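Local structure of OBCA, Oxalate Biosynthetic Component A (Burkholderia glumae, 4NNB) at residues Ile141-Glu144 with Leu148-Glu151. The protein belongs to the oxalate biosynthetic component A family and joins an N-terminal domain to a TIM-barrel domain. Numbering follows the deposited sequence.
Sequences IVSE and LLWE
Ile141 and Leu149 form the antiparallel hydrogen-bonded pair that joins strands 141-142 and 148-149 of a beta hairpin. Ile141 N donates to Leu149 O at 2.8 Å, and Leu149 N returns a bond of 2.8 Å to Ile141 O. The same oxygen takes a CA-H...O contact from Leu148 CA at 3.4 Å. Ile141 carries CG1 between its backbone N and carbonyl carbon (chi1 56°), a rotation that swings CG1 toward the second strand, from where CD1 rises out of the sheet beside the Glu151 carboxylate. There CD1 packs 4.3 Å from Leu149 CB and lies 4.0 Å from Glu151 CD, the extended glutamate crossing the isoleucine at about a right angle. On the face shared by Ile141 and Leu149, Leu149 holds CG anti to its carbonyl carbon (chi1 -55°), and its CD1 reaches Ser143 CB, 3.7 Å away, where the first strand has ended. The other face belongs to the non-hydrogen-bonded pair Val142 and Leu148, both buried, whose methyls Val142 CG2 and Leu148 CD2 touch at 3.7 Å. Ser143 OG accepts bonds from the turn amides of Gln145 and Asp147. Within the N-terminal domain, Leu148 packs on Val132 and Leu135 of helix 125-137, while strand 114-115 pairs with strand 148-149, leaving the latter central in a three-stranded antiparallel sheet.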
# COMPACT_ATOMS: atom_id res chain seq x y z
N ILE A 141 -3.03 -16.56 10.36
CA ILE A 141 -2.23 -15.68 11.21
C ILE A 141 -1.07 -16.42 11.88
O ILE A 141 -1.08 -17.65 11.97
CB ILE A 141 -3.10 -14.95 12.27
CG1 ILE A 141 -3.90 -15.94 13.11
CG2 ILE A 141 -4.08 -13.99 11.57
CD1 ILE A 141 -3.27 -16.26 14.45
N VAL A 142 -0.08 -15.66 12.32
CA VAL A 142 1.06 -16.23 13.02
C VAL A 142 0.78 -16.26 14.52
O VAL A 142 0.39 -15.25 15.10
CB VAL A 142 2.34 -15.41 12.77
CG1 VAL A 142 3.48 -15.89 13.65
CG2 VAL A 142 2.72 -15.44 11.29
N SER A 143 0.96 -17.42 15.16
CA SER A 143 0.76 -17.50 16.62
C SER A 143 2.01 -17.08 17.39
O SER A 143 3.07 -16.86 16.80
CB SER A 143 0.37 -18.92 17.03
OG SER A 143 1.50 -19.78 16.96
N GLU A 144 1.92 -16.99 18.72
CA GLU A 144 3.10 -16.62 19.51
C GLU A 144 4.22 -17.66 19.40
O GLU A 144 5.39 -17.34 19.61
CB GLU A 144 2.75 -16.37 20.99
CG GLU A 144 3.93 -15.87 21.83
CD GLU A 144 4.73 -14.74 21.15
OE1 GLU A 144 4.10 -13.78 20.64
OE2 GLU A 144 5.98 -14.83 21.13
N LEU A 148 1.60 -21.10 11.82
CA LEU A 148 0.51 -20.48 11.08
C LEU A 148 -0.81 -21.15 11.45
O LEU A 148 -0.90 -22.38 11.49
CB LEU A 148 0.71 -20.58 9.58
CG LEU A 148 1.99 -20.02 8.99
CD1 LEU A 148 1.96 -20.13 7.47
CD2 LEU A 148 2.21 -18.58 9.43
N LEU A 149 -1.83 -20.33 11.71
CA LEU A 149 -3.14 -20.84 12.13
C LEU A 149 -4.25 -20.23 11.28
O LEU A 149 -4.22 -19.04 10.97
CB LEU A 149 -3.38 -20.47 13.60
CG LEU A 149 -2.32 -20.91 14.62
CD1 LEU A 149 -2.78 -20.64 16.04
CD2 LEU A 149 -2.02 -22.38 14.45
N TRP A 150 -5.23 -21.05 10.91
CA TRP A 150 -6.47 -20.52 10.33
C TRP A 150 -7.54 -20.63 11.40
O TRP A 150 -7.86 -21.73 11.84
CB TRP A 150 -6.85 -21.30 9.08
CG TRP A 150 -8.19 -20.96 8.48
CD1 TRP A 150 -9.28 -21.78 8.39
CD2 TRP A 150 -8.57 -19.73 7.85
NE1 TRP A 150 -10.31 -21.13 7.75
CE2 TRP A 150 -9.90 -19.87 7.41
CE3 TRP A 150 -7.91 -18.52 7.62
CZ2 TRP A 150 -10.59 -18.84 6.75
CZ3 TRP A 150 -8.60 -17.50 6.97
CH2 TRP A 150 -9.92 -17.67 6.54
N GLU A 151 -8.07 -19.50 11.84
CA GLU A 151 -8.99 -19.49 12.97
C GLU A 151 -10.45 -19.35 12.56
O GLU A 151 -11.21 -18.59 13.17
CB GLU A 151 -8.60 -18.38 13.95
CG GLU A 151 -7.17 -18.51 14.46
CD GLU A 151 -6.85 -17.54 15.58
OE1 GLU A 151 -7.19 -16.35 15.46
OE2 GLU A 151 -6.26 -17.97 16.58